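RNA 2'-o-ribose methyltransferase (Thermus thermophilus, PDB 1IPA) probably transfers a methyl group to the 2'-hydroxyl of a ribose in RNA, using a methyltransferase fold tied in a deep trefoil knot. Local coordinates at residues S177-L180 with D181-Q185; E219-A223 with A224-A228; D242-V246 with S247-A251. One frame throughout, in Å; residues are numbered along the deposited sequence.

The three contacts are local, each within one unbroken piece of chain, and they follow one another in series without nesting or crossing. From the N terminus, interaction 1 comes first, inside helix 176-185, between strands 171-174 and 190-193. Interaction 2 turns the loop after strand 210-214 into helix 223-228, and interaction 3 does the same between strand 231-233 and helix 246-261. Interactions 1 and 2 touch, joining helices 176-185 and 223-228 beside the parallel sheet. Interaction 3 stands apart, its centre about 17 Å from that of interaction 2, where its helix packs on helix 127-140.

Interaction 1: S177-L180 with D181-Q185; sequences SEVL and DWIKQ
Main-chain hydrogen bonds from Ser177, Glu178, Val179 and Leu180 to the residues four places on make up the framework of this contact. Asp181 N lies 2.9 Å from Ser177 O, and the next bond, Trp182 N to Glu178 O, measures 3.0 Å. Ile183 N reaches Val179 O over 3.0 Å. The last, Lys184 N to Leu180 O, is longer at 3.3 Å but almost straight, with 177° at the hydrogen.

The apolar contacts follow the same spacing. Val179 CG1 and Ile183 CD1 approach to 4.4 Å, a loose touch between branched side chains one turn apart. Ile183 CG1 sits beside its own backbone N, anti to the carbonyl carbon (chi1 -52°), a placing that brings it back over the preceding turn, 3.0 Å from Val179 O. Trp182 swings the other way: with CG anti to the backbone N (chi1 -176°), its indole is carried off the helix, and CB alone stays close, 3.2 Å from Val179 O. These bulky residues suit the inward side, where Val179 meets Val120 and Trp182 meets Ile118, both of strand 117-122.

Polar groups occupy the exposed side. The Asp181 carboxylate curls back towards Ser177 O, but all these oxygens are acceptors, so no bond forms there. OE1 of Glu178 is hydrogen-bonded to the hydroxyl of Ser175, three residues earlier.

The whole is an amphipathic alpha-helix, with Val179, Trp182 and Ile183 directed towards the protein, Leu180 turned to helix 223-228, and Ser177, Glu178 and Asp181 towards solvent. It follows edge strand 171-174 and leads to the parallel strand 190-193, with three strands lying between the two, in the Rossmann-like, parallel-sheet domain of the SpoU methyltransferases.

Interaction 2: E219-A223 with A224-A228; sequences EGLRA and AWLEA
From Leu221 and Arg222, both extended, the backbone passes at Ala223 into the helix that holds Trp225, Leu226 and Glu227, and Arg222 takes the N-cap position. Its carbonyl serves two donors, both weakly: Trp225 N at 3.1 Å from Arg222 O, and Leu226 N at 3.4 Å from the same oxygen. The first firm helical bond is Glu227 N to Ala223 O, 2.9 Å, with the donor nearly in line with the C=O (175°).

Among the side chains, leucine at both 221 and 226 gives the turn a greasy seam. Leu221 CB comes within 4.3 Å of Leu226 CD2. This pairs the residue before the N-cap with one in the first turn, the arrangement known as a hydrophobic staple. The other branch of Leu226 leans over the backbone, its CD1 lying 3.9 Å from Leu221 O. Trp225 joins in through its base: its CB is 4.0 Å from Leu221 CB, while the indole, with CG beside the backbone N (chi1 -68°), turns an edge to Arg222 N.

On the outer side, Glu227 has CG beside its backbone N (chi1 -61°), which carries an otherwise extended chain past Ala223 O, CG at 3.3 Å. Alanine suits positions 223 and 224 through its high helix propensity. Arg222, largely extended, faces Glu219 at long range, an attraction of charges in which no N-H points at the carboxylate.

Trp225 then spans the helix pair: its indole packs on Val179 and Leu180 of helix 176-185, and NE1 is bonded to Glu176 OE2. Leu221 rests on Val122 of strand 117-122 and, like Leu226, on Ala192 of strand 190-193, placing the helix start against the parallel sheet.

Interaction 3: D242-V246 with S247-A251; sequences DSLNV and SVSAA
Ser247 meets Asn245 twice, and both bonds end on one oxygen. Ser247 N points to Asn245 OD1 over 2.8 Å, in the amide plane and on a lone pair, which closes an Asx turn. Ser247 OG reaches the same OD1 at 3.0 Å, but from well above that plane. The hydroxyl lies between its own backbone N and carbonyl carbon (chi1 73°), which swings it round towards the cap. Asparagine suits the N-cap because its short amide can accept from an otherwise unpartnered N-H of the first turn. Asn245 O also accepts from Ser249 N at 3.1 Å, the cap's backbone half.

Val246 opens the helix proper. Its O takes Ala250 N at 2.9 Å, while its branched side chain leads away into the interior, against Val133 and Leu124.

Val248 turns both methyls towards the incoming chain: CG1 lies 4.2 Å from Leu244 CD1, the two side chains crossing at about a right angle, and CG2 lies 4.1 Å from Asn245 CB. A water also spans loop and helix, donating to Leu244 O at 2.9 Å and lying 2.7 Å from Ser249 OG.

The sequence here resembles the conserved C-terminal motif of SpoU enzymes, whose knotted region binds the methyl donor in relatives. Within the fold, the start of helix 246-261 packs on helix 127-140: Ser247 touches Ala132 and Val133, and its carbonyl accepts from Ser136 OG.

Interaction 1: S177-L180 with D181-Q185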
loop_
_atom_site.group_PDB
_atom_site.type_symbol
_atom_site.label_atom_id
_atom_site.label_comp_id
_atom_site.label_asym_id
_atom_site.label_seq_id
_atom_site.Cartn_x
_atom_site.Cartn_y
_atom_site.Cartn_z
ATOM N N SER A 177 -5.968 20.016 -2.083
ATOM C CA SER A 177 -7.111 20.805 -2.547
ATOM C C SER A 177 -8.033 19.947 -3.401
ATOM O O SER A 177 -9.252 20.013 -3.265
ATOM C CB SER A 177 -6.648 22.000 -3.392
ATOM O OG SER A 177 -5.562 22.681 -2.791
ATOM N N GLU A 178 -7.440 19.149 -4.283
ATOM C CA GLU A 178 -8.200 18.270 -5.167
ATOM C C GLU A 178 -8.992 17.223 -4.394
ATOM O O GLU A 178 -10.149 16.939 -4.716
ATOM C CB GLU A 178 -7.261 17.565 -6.153
ATOM C CG GLU A 178 -6.725 18.444 -7.266
ATOM C CD GLU A 178 -5.614 17.767 -8.050
ATOM O OE1 GLU A 178 -4.499 17.619 -7.500
ATOM O OE2 GLU A 178 -5.857 17.373 -9.210
ATOM N N VAL A 179 -8.358 16.640 -3.382
ATOM C CA VAL A 179 -9.009 15.627 -2.565
ATOM C C VAL A 179 -10.111 16.258 -1.725
ATOM O O VAL A 179 -11.192 15.691 -1.584
ATOM C CB VAL A 179 -7.985 14.912 -1.657
ATOM C CG1 VAL A 179 -8.695 14.099 -0.579
ATOM C CG2 VAL A 179 -7.110 13.998 -2.507
ATOM N N LEU A 180 -9.840 17.438 -1.177
ATOM C CA LEU A 180 -10.830 18.140 -0.368
ATOM C C LEU A 180 -12.051 18.534 -1.202
ATOM O O LEU A 180 -13.188 18.391 -0.757
ATOM C CB LEU A 180 -10.187 19.366 0.291
ATOM C CG LEU A 180 -9.353 18.986 1.522
ATOM C CD1 LEU A 180 -8.508 20.151 2.010
ATOM C CD2 LEU A 180 -10.306 18.520 2.608
ATOM N N ASP A 181 -11.821 19.004 -2.424
ATOM C CA ASP A 181 -12.927 19.378 -3.298
ATOM C C ASP A 181 -13.705 18.121 -3.650
ATOM O O ASP A 181 -14.923 18.156 -3.826
ATOM C CB ASP A 181 -12.413 20.032 -4.582
ATOM C CG ASP A 181 -11.672 21.331 -4.323
ATOM O OD1 ASP A 181 -11.178 21.926 -5.303
ATOM O OD2 ASP A 181 -11.579 21.759 -3.148
ATOM N N TRP A 182 -12.999 17.002 -3.746
ATOM C CA TRP A 182 -13.646 15.738 -4.074
ATOM C C TRP A 182 -14.616 15.322 -2.957
ATOM O O TRP A 182 -15.760 14.943 -3.220
ATOM C CB TRP A 182 -12.594 14.644 -4.274
ATOM C CG TRP A 182 -13.175 13.336 -4.712
ATOM C CD1 TRP A 182 -13.548 12.991 -5.975
ATOM C CD2 TRP A 182 -13.501 12.221 -3.877
ATOM N NE1 TRP A 182 -14.090 11.730 -5.980
ATOM C CE2 TRP A 182 -14.074 11.233 -4.705
ATOM C CE3 TRP A 182 -13.367 11.960 -2.506
ATOM C CZ2 TRP A 182 -14.515 10.000 -4.210
ATOM C CZ3 TRP A 182 -13.806 10.734 -2.013
ATOM C CH2 TRP A 182 -14.374 9.771 -2.867
ATOM N N ILE A 183 -14.142 15.397 -1.715
ATOM C CA ILE A 183 -14.946 15.032 -0.549
ATOM C C ILE A 183 -16.275 15.782 -0.580
ATOM O O ILE A 183 -17.345 15.177 -0.548
ATOM C CB ILE A 183 -14.222 15.397 0.781
ATOM C CG1 ILE A 183 -12.808 14.813 0.804
ATOM C CG2 ILE A 183 -15.022 14.879 1.969
ATOM C CD1 ILE A 183 -12.759 13.324 0.830
ATOM N N LYS A 184 -16.190 17.106 -0.640
ATOM C CA LYS A 184 -17.376 17.952 -0.663
ATOM C C LYS A 184 -18.238 17.697 -1.887
ATOM O O LYS A 184 -19.457 17.812 -1.826
ATOM C CB LYS A 184 -16.966 19.425 -0.598
ATOM C CG LYS A 184 -16.093 19.733 0.616
ATOM C CD LYS A 184 -16.775 19.250 1.901
ATOM C CE LYS A 184 -15.771 18.841 2.974
ATOM N NZ LYS A 184 -16.443 18.052 4.040
ATOM N N GLN A 185 -17.598 17.335 -2.990
ATOM C CA GLN A 185 -18.305 17.060 -4.234
ATOM C C GLN A 185 -19.321 15.932 -4.052
ATOM O O GLN A 185 -20.372 15.916 -4.702
ATOM C CB GLN A 185 -17.302 16.683 -5.326
ATOM C CG GLN A 185 -17.873 16.704 -6.725
ATOM C CD GLN A 185 -18.551 18.023 -7.033
ATOM O OE1 GLN A 185 -18.009 19.094 -6.747
ATOM N NE2 GLN A 185 -19.740 17.955 -7.623
#

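Interaction 2: E219-A223 with A224-A228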
loop_
_atom_site.group_PDB
_atom_site.type_symbol
_atom_site.label_atom_id
_atom_site.label_comp_id
_atom_site.label_asym_id
_atom_site.label_seq_id
_atom_site.Cartn_x
_atom_site.Cartn_y
_atom_site.Cartn_z
ATOM N N GLU A 219 3.456 15.277 12.772
ATOM C CA GLU A 219 2.754 16.532 12.509
ATOM C C GLU A 219 1.234 16.381 12.455
ATOM O O GLU A 219 0.706 15.303 12.187
ATOM C CB GLU A 219 3.247 17.128 11.190
ATOM C CG GLU A 219 2.675 18.496 10.861
ATOM C CD GLU A 219 3.153 19.014 9.519
ATOM O OE1 GLU A 219 2.824 20.171 9.175
ATOM O OE2 GLU A 219 3.854 18.263 8.805
ATOM N N GLY A 220 0.536 17.479 12.712
ATOM C CA GLY A 220 -0.912 17.453 12.675
ATOM C C GLY A 220 -1.443 17.818 11.301
ATOM O O GLY A 220 -0.678 18.135 10.388
ATOM N N LEU A 221 -2.760 17.759 11.149
ATOM C CA LEU A 221 -3.395 18.102 9.885
ATOM C C LEU A 221 -3.502 19.619 9.806
ATOM O O LEU A 221 -3.788 20.273 10.810
ATOM C CB LEU A 221 -4.793 17.475 9.808
ATOM C CG LEU A 221 -4.891 15.954 9.659
ATOM C CD1 LEU A 221 -6.318 15.503 9.874
ATOM C CD2 LEU A 221 -4.408 15.548 8.282
ATOM N N ARG A 222 -3.262 20.174 8.618
ATOM C CA ARG A 222 -3.345 21.618 8.418
ATOM C C ARG A 222 -4.749 22.104 8.737
ATOM O O ARG A 222 -5.685 21.309 8.814
ATOM C CB ARG A 222 -3.010 21.983 6.971
ATOM C CG ARG A 222 -1.681 21.446 6.492
ATOM C CD ARG A 222 -1.397 21.867 5.056
ATOM N NE ARG A 222 -0.238 21.161 4.512
ATOM C CZ ARG A 222 0.980 21.192 5.048
ATOM N NH1 ARG A 222 1.210 21.899 6.150
ATOM N NH2 ARG A 222 1.967 20.505 4.488
ATOM N N ALA A 223 -4.892 23.412 8.918
ATOM C CA ALA A 223 -6.187 24.001 9.239
ATOM C C ALA A 223 -7.223 23.641 8.178
ATOM O O ALA A 223 -8.381 23.376 8.497
ATOM C CB ALA A 223 -6.060 25.521 9.360
ATOM N N ALA A 224 -6.794 23.624 6.919
ATOM C CA ALA A 224 -7.681 23.302 5.809
ATOM C C ALA A 224 -8.495 22.042 6.088
ATOM O O ALA A 224 -9.705 22.019 5.857
ATOM C CB ALA A 224 -6.872 23.128 4.534
ATOM N N TRP A 225 -7.834 20.999 6.582
ATOM C CA TRP A 225 -8.515 19.741 6.884
ATOM C C TRP A 225 -9.415 19.820 8.105
ATOM O O TRP A 225 -10.470 19.195 8.138
ATOM C CB TRP A 225 -7.504 18.605 7.078
ATOM C CG TRP A 225 -6.796 18.255 5.817
ATOM C CD1 TRP A 225 -5.609 18.758 5.376
ATOM C CD2 TRP A 225 -7.283 17.398 4.776
ATOM N NE1 TRP A 225 -5.329 18.276 4.123
ATOM C CE2 TRP A 225 -6.338 17.439 3.730
ATOM C CE3 TRP A 225 -8.433 16.604 4.625
ATOM C CZ2 TRP A 225 -6.500 16.717 2.545
ATOM C CZ3 TRP A 225 -8.596 15.884 3.449
ATOM C CH2 TRP A 225 -7.630 15.947 2.420
ATOM N N LEU A 226 -9.006 20.597 9.102
ATOM C CA LEU A 226 -9.788 20.734 10.325
ATOM C C LEU A 226 -11.063 21.559 10.153
ATOM O O LEU A 226 -12.064 21.311 10.820
ATOM C CB LEU A 226 -8.917 21.327 11.433
ATOM C CG LEU A 226 -7.697 20.465 11.762
ATOM C CD1 LEU A 226 -6.994 20.988 13.001
ATOM C CD2 LEU A 226 -8.143 19.032 11.982
ATOM N N GLU A 227 -11.025 22.534 9.256
ATOM C CA GLU A 227 -12.181 23.375 9.002
ATOM C C GLU A 227 -13.178 22.640 8.112
ATOM O O GLU A 227 -14.379 22.898 8.164
ATOM C CB GLU A 227 -11.738 24.680 8.332
ATOM C CG GLU A 227 -10.782 25.497 9.195
ATOM C CD GLU A 227 -10.245 26.736 8.495
ATOM O OE1 GLU A 227 -9.560 26.591 7.456
ATOM O OE2 GLU A 227 -10.505 27.857 8.988
ATOM N N ALA A 228 -12.679 21.706 7.307
ATOM C CA ALA A 228 -13.545 20.954 6.408
ATOM C C ALA A 228 -14.218 19.752 7.061
ATOM O O ALA A 228 -15.218 19.247 6.551
ATOM C CB ALA A 228 -12.759 20.500 5.191
#

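Interaction 3: D242-V246 with S247-A251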
loop_
_atom_site.group_PDB
_atom_site.type_symbol
_atom_site.label_atom_id
_atom_site.label_comp_id
_atom_site.label_asym_id
_atom_site.label_seq_id
_atom_site.Cartn_x
_atom_site.Cartn_y
_atom_site.Cartn_z
ATOM N N ASP A 242 4.702 10.049 22.019
ATOM C CA ASP A 242 3.985 11.254 21.654
ATOM C C ASP A 242 3.157 11.000 20.400
ATOM O O ASP A 242 2.302 11.801 20.039
ATOM C CB ASP A 242 4.962 12.411 21.412
ATOM C CG ASP A 242 5.864 12.173 20.215
ATOM O OD1 ASP A 242 6.915 11.506 20.368
ATOM O OD2 ASP A 242 5.514 12.647 19.114
ATOM N N SER A 243 3.400 9.868 19.748
ATOM C CA SER A 243 2.673 9.547 18.533
ATOM C C SER A 243 2.813 8.087 18.136
ATOM O O SER A 243 3.533 7.319 18.767
ATOM C CB SER A 243 3.177 10.425 17.386
ATOM O OG SER A 243 4.548 10.170 17.124
ATOM N N LEU A 244 2.109 7.720 17.072
ATOM C CA LEU A 244 2.135 6.364 16.550
ATOM C C LEU A 244 2.393 6.398 15.053
ATOM O O LEU A 244 2.161 7.410 14.391
ATOM C CB LEU A 244 0.792 5.668 16.798
ATOM C CG LEU A 244 0.345 5.407 18.239
ATOM C CD1 LEU A 244 -1.123 5.055 18.252
ATOM C CD2 LEU A 244 1.175 4.283 18.846
ATOM N N ASN A 245 2.886 5.280 14.534
ATOM C CA ASN A 245 3.133 5.126 13.116
ATOM C C ASN A 245 1.758 5.347 12.485
ATOM O O ASN A 245 0.747 5.001 13.090
ATOM C CB ASN A 245 3.625 3.698 12.846
ATOM C CG ASN A 245 3.992 3.465 11.395
ATOM O OD1 ASN A 245 3.142 3.502 10.506
ATOM N ND2 ASN A 245 5.274 3.223 11.149
ATOM N N VAL A 246 1.717 5.924 11.283
ATOM C CA VAL A 246 0.443 6.186 10.612
ATOM C C VAL A 246 -0.327 4.898 10.295
ATOM O O VAL A 246 -1.554 4.886 10.299
ATOM C CB VAL A 246 0.647 6.990 9.301
ATOM C CG1 VAL A 246 1.116 8.396 9.608
ATOM C CG2 VAL A 246 1.666 6.304 8.431
ATOM N N SER A 247 0.385 3.808 10.035
ATOM C CA SER A 247 -0.285 2.556 9.725
ATOM C C SER A 247 -1.016 2.035 10.960
ATOM O O SER A 247 -2.066 1.402 10.842
ATOM C CB SER A 247 0.717 1.517 9.211
ATOM O OG SER A 247 1.532 1.017 10.253
ATOM N N VAL A 248 -0.467 2.302 12.142
ATOM C CA VAL A 248 -1.111 1.880 13.377
ATOM C C VAL A 248 -2.347 2.747 13.637
ATOM O O VAL A 248 -3.404 2.230 14.015
ATOM C CB VAL A 248 -0.147 1.969 14.599
ATOM C CG1 VAL A 248 -0.893 1.625 15.876
ATOM C CG2 VAL A 248 1.029 1.007 14.413
ATOM N N SER A 249 -2.227 4.057 13.432
ATOM C CA SER A 249 -3.366 4.961 13.638
ATOM C C SER A 249 -4.513 4.641 12.667
ATOM O O SER A 249 -5.690 4.673 13.046
ATOM C CB SER A 249 -2.958 6.431 13.447
ATOM O OG SER A 249 -2.181 6.900 14.524
ATOM N N ALA A 250 -4.155 4.334 11.422
ATOM C CA ALA A 250 -5.142 4.023 10.404
ATOM C C ALA A 250 -5.894 2.757 10.766
ATOM O O ALA A 250 -7.085 2.657 10.508
ATOM C CB ALA A 250 -4.474 3.876 9.041
ATOM N N ALA A 251 -5.202 1.792 11.374
ATOM C CA ALA A 251 -5.856 0.549 11.773
ATOM C C ALA A 251 -6.848 0.819 12.900
ATOM O O ALA A 251 -7.990 0.346 12.866
ATOM C CB ALA A 251 -4.836 -0.467 12.224
HETATM O O HOH W 1 -0.355 8.308 13.163
#